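Local structure of putative N-acetylneuraminate lyase ([Ruminococcus] gnavus ATCC 29149, 6RB7) at residues A[87-99]-A[120-133]. The protein belongs to the dihydrodipicolinate synthetase family and folds as a barrel of parallel strands wrapped by helices; its own function is not established. Residues are numbered along the deposited sequence; the frame is centred on the assembly and turned at random.
Sequences QSVEDRKIVLENV and DSQELARHAEGLGV
The aliphatic chain of Lys93 lies over one face of the His127 ring, a compact example of how one side chain can join two neighbouring helices by both face and edge. Lys93 CG stands 3.6 Å from the centroid of the His127 ring, a CH-pi contact over its centre. At the ring edge, His127 NE2 donates to Glu97 OE2 (2.8 Å, 166° at the hydrogen), in the plane of the imidazole, and on the anti side of Glu97 OE2 but tilted out of the carboxylate plane. Face and edge together should fix the rotation of the ring. Lys93 has CG anti to its carbonyl carbon (chi1 -74°) and is extended beyond it, which carries the chain across the imidazole to a salt bridge between NZ and Glu123 OE2 at 2.9 Å.

Toward the N-terminal ends of the segments, Val89 splits its branches: CG2 rests on Asp120 CB at 3.7 Å, while CG1 meets both the Glu123 carboxylate carbon and Leu124 CD2. The other methyl of Leu124, CD1, lies over one face of the Arg92 guanidinium, offset toward its rim and 3.5 Å from NE; Arg92 NH2 meanwhile bonds to the carbonyls of His112 and Ala114. At the far end, Leu96 CD2 reaches Ala128 CB (3.8 Å) and Val133 CG1, and Leu131 CD1 touches both Leu96 CG and Glu97 CG. A Schellman motif at Gly132 turns the chain toward strand 135-138.

The helical segments 89-99 and 120-130 run nearly parallel, inclined by 17°, with a closest axis approach of 10.5 Å; Leu96, Ala128 and Val133 pack against strand 108-112, which links them in sequence. Such neighbouring outer helices of successive beta-alpha units are as expected in the (beta/alpha)8 TIM barrel of this family.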
# COMPACT_ATOMS: atom_id res chain seq x y z
N GLN A 87 25.77 6.99 7.82
CA GLN A 87 26.87 7.77 8.41
C GLN A 87 26.73 7.80 9.92
O GLN A 87 25.61 7.72 10.42
CB GLN A 87 26.95 9.17 7.81
CG GLN A 87 27.53 9.06 6.40
CD GLN A 87 27.56 10.38 5.67
OE1 GLN A 87 27.18 11.41 6.23
NE2 GLN A 87 28.04 10.35 4.44
N SER A 88 27.87 7.90 10.60
CA SER A 88 27.92 8.13 12.05
C SER A 88 27.69 9.61 12.34
O SER A 88 27.81 10.48 11.44
CB SER A 88 29.25 7.66 12.58
OG SER A 88 30.29 8.48 12.11
N VAL A 89 27.44 9.91 13.61
CA VAL A 89 27.40 11.31 14.08
C VAL A 89 28.72 11.98 13.73
O VAL A 89 28.71 13.10 13.21
CB VAL A 89 27.07 11.35 15.58
CG1 VAL A 89 27.34 12.70 16.16
CG2 VAL A 89 25.61 10.91 15.82
N GLU A 90 29.84 11.33 14.01
CA GLU A 90 31.18 11.94 13.72
C GLU A 90 31.33 12.22 12.22
O GLU A 90 31.76 13.31 11.88
CB GLU A 90 32.27 11.03 14.27
CG GLU A 90 33.66 11.54 13.97
CD GLU A 90 34.15 12.66 14.88
OE1 GLU A 90 33.34 13.21 15.72
OE2 GLU A 90 35.37 12.97 14.79
N ASP A 91 30.93 11.28 11.35
CA ASP A 91 30.98 11.49 9.89
C ASP A 91 30.22 12.77 9.53
O ASP A 91 30.70 13.61 8.75
CB ASP A 91 30.33 10.31 9.16
CG ASP A 91 31.07 8.99 9.15
OD1 ASP A 91 32.33 9.01 9.35
OD2 ASP A 91 30.38 7.93 8.94
N ARG A 92 29.00 12.90 10.07
CA ARG A 92 28.11 14.02 9.70
C ARG A 92 28.67 15.34 10.24
O ARG A 92 28.49 16.40 9.57
CB ARG A 92 26.69 13.72 10.17
CG ARG A 92 26.10 12.59 9.33
CD ARG A 92 24.80 12.04 9.89
NE ARG A 92 23.68 12.94 9.77
CZ ARG A 92 22.42 12.58 10.00
NH1 ARG A 92 22.16 11.34 10.40
NH2 ARG A 92 21.45 13.47 9.82
N LYS A 93 29.30 15.33 11.40
CA LYS A 93 29.97 16.54 11.91
C LYS A 93 31.11 16.95 10.98
O LYS A 93 31.21 18.14 10.65
CB LYS A 93 30.52 16.29 13.31
CG LYS A 93 29.46 16.24 14.38
CD LYS A 93 30.08 16.04 15.75
CE LYS A 93 29.08 16.01 16.87
NZ LYS A 93 29.75 15.73 18.17
N ILE A 94 31.92 15.99 10.55
CA ILE A 94 33.06 16.28 9.64
C ILE A 94 32.53 16.88 8.33
O ILE A 94 33.06 17.89 7.86
CB ILE A 94 33.93 15.04 9.45
CG1 ILE A 94 34.61 14.70 10.79
CG2 ILE A 94 34.93 15.29 8.32
CD1 ILE A 94 35.25 13.36 10.80
N VAL A 95 31.45 16.32 7.78
CA VAL A 95 30.91 16.89 6.53
C VAL A 95 30.54 18.35 6.77
O VAL A 95 30.93 19.23 5.98
CB VAL A 95 29.70 16.07 6.02
CG1 VAL A 95 29.00 16.80 4.91
CG2 VAL A 95 30.13 14.67 5.60
N LEU A 96 29.74 18.63 7.79
CA LEU A 96 29.19 19.99 7.96
C LEU A 96 30.33 20.98 8.28
O LEU A 96 30.30 22.09 7.75
CB LEU A 96 28.10 20.01 9.01
CG LEU A 96 27.42 21.36 9.19
CD1 LEU A 96 26.67 21.77 7.90
CD2 LEU A 96 26.46 21.30 10.36
N GLU A 97 31.29 20.57 9.09
CA GLU A 97 32.45 21.44 9.39
C GLU A 97 33.15 21.85 8.10
O GLU A 97 33.51 23.02 7.98
CB GLU A 97 33.39 20.72 10.35
CG GLU A 97 32.83 20.65 11.73
CD GLU A 97 33.56 19.70 12.68
OE1 GLU A 97 34.56 19.09 12.28
OE2 GLU A 97 33.08 19.52 13.82
N ASN A 98 33.36 20.91 7.19
CA ASN A 98 34.09 21.18 5.93
C ASN A 98 33.24 21.99 4.96
O ASN A 98 33.80 22.81 4.24
CB ASN A 98 34.68 19.90 5.38
CG ASN A 98 35.91 19.51 6.19
OD1 ASN A 98 36.97 20.14 6.03
ND2 ASN A 98 35.77 18.54 7.10
N VAL A 99 31.92 21.84 4.95
CA VAL A 99 31.06 22.76 4.17
C VAL A 99 31.24 24.18 4.69
O VAL A 99 31.45 25.13 3.91
CB VAL A 99 29.58 22.31 4.23
CG1 VAL A 99 28.69 23.39 3.62
CG2 VAL A 99 29.44 20.96 3.52
N ASP A 120 21.20 11.29 19.33
CA ASP A 120 22.17 11.55 18.24
C ASP A 120 21.67 12.75 17.44
O ASP A 120 22.45 13.59 17.00
CB ASP A 120 22.32 10.36 17.31
CG ASP A 120 23.10 9.17 17.83
OD1 ASP A 120 23.70 9.28 18.96
OD2 ASP A 120 23.14 8.16 17.10
N SER A 121 20.36 12.81 17.20
CA SER A 121 19.75 13.95 16.45
C SER A 121 19.98 15.27 17.21
O SER A 121 20.27 16.31 16.58
CB SER A 121 18.28 13.69 16.25
OG SER A 121 18.03 12.42 15.64
N GLN A 122 19.78 15.27 18.53
CA GLN A 122 20.01 16.47 19.36
C GLN A 122 21.49 16.85 19.31
O GLN A 122 21.80 18.08 19.23
CB GLN A 122 19.58 16.17 20.79
CG GLN A 122 18.06 16.06 21.00
CD GLN A 122 17.75 15.55 22.38
OE1 GLN A 122 18.21 14.47 22.76
NE2 GLN A 122 16.93 16.28 23.12
N GLU A 123 22.39 15.88 19.31
CA GLU A 123 23.86 16.16 19.26
C GLU A 123 24.17 16.86 17.95
O GLU A 123 24.90 17.90 17.94
CB GLU A 123 24.64 14.88 19.47
CG GLU A 123 26.11 15.04 19.36
CD GLU A 123 26.95 13.81 19.75
OE1 GLU A 123 26.38 12.69 19.93
OE2 GLU A 123 28.22 13.96 19.82
N LEU A 124 23.62 16.37 16.82
CA LEU A 124 23.90 17.02 15.54
C LEU A 124 23.23 18.39 15.47
O LEU A 124 23.81 19.27 14.84
CB LEU A 124 23.46 16.09 14.40
CG LEU A 124 24.36 14.89 14.18
CD1 LEU A 124 23.79 13.99 13.11
CD2 LEU A 124 25.80 15.29 13.84
N ALA A 125 22.04 18.56 16.03
CA ALA A 125 21.35 19.86 16.05
C ALA A 125 22.24 20.90 16.77
O ALA A 125 22.40 22.01 16.26
CB ALA A 125 19.99 19.74 16.68
N ARG A 126 22.72 20.55 17.95
CA ARG A 126 23.54 21.48 18.76
C ARG A 126 24.80 21.82 17.99
O ARG A 126 25.18 23.01 17.95
CB ARG A 126 23.86 20.81 20.10
CG ARG A 126 24.65 21.67 21.07
CD ARG A 126 24.82 20.83 22.35
NE ARG A 126 23.51 20.60 22.99
CZ ARG A 126 22.79 19.45 23.03
NH1 ARG A 126 23.25 18.33 22.50
NH2 ARG A 126 21.60 19.44 23.60
N HIS A 127 25.43 20.82 17.37
CA HIS A 127 26.66 21.02 16.58
C HIS A 127 26.38 21.98 15.42
O HIS A 127 27.20 22.90 15.16
CB HIS A 127 27.23 19.68 16.16
CG HIS A 127 28.38 19.78 15.24
ND1 HIS A 127 28.21 19.76 13.86
CD2 HIS A 127 29.71 19.84 15.48
CE1 HIS A 127 29.41 19.80 13.31
NE2 HIS A 127 30.35 19.85 14.27
N ALA A 128 25.26 21.78 14.72
CA ALA A 128 24.89 22.62 13.57
C ALA A 128 24.65 24.06 14.00
O ALA A 128 25.11 25.00 13.31
CB ALA A 128 23.70 22.00 12.83
N GLU A 129 23.94 24.28 15.10
CA GLU A 129 23.69 25.64 15.59
C GLU A 129 25.04 26.27 15.98
O GLU A 129 25.27 27.47 15.70
CB GLU A 129 22.70 25.65 16.74
CG GLU A 129 22.50 27.05 17.25
CD GLU A 129 21.29 27.25 18.15
OE1 GLU A 129 20.17 27.21 17.66
OE2 GLU A 129 21.50 27.47 19.33
N GLY A 130 25.94 25.49 16.52
CA GLY A 130 27.29 25.98 16.88
C GLY A 130 28.05 26.49 15.68
O GLY A 130 28.91 27.40 15.84
N LEU A 131 27.79 25.96 14.49
CA LEU A 131 28.46 26.40 13.24
C LEU A 131 27.68 27.49 12.52
O LEU A 131 28.14 27.92 11.46
CB LEU A 131 28.63 25.18 12.32
CG LEU A 131 29.65 24.16 12.81
CD1 LEU A 131 29.71 23.00 11.83
CD2 LEU A 131 31.04 24.79 12.92
N GLY A 132 26.49 27.86 13.00
CA GLY A 132 25.72 28.98 12.42
C GLY A 132 25.06 28.60 11.10
O GLY A 132 24.93 29.46 10.19
N VAL A 133 24.54 27.38 11.01
CA VAL A 133 23.75 27.01 9.81
C VAL A 133 22.49 27.89 9.78
O VAL A 133 22.03 28.40 10.83
CB VAL A 133 23.38 25.52 9.80
CG1 VAL A 133 24.61 24.65 9.79
CG2 VAL A 133 22.44 25.17 10.93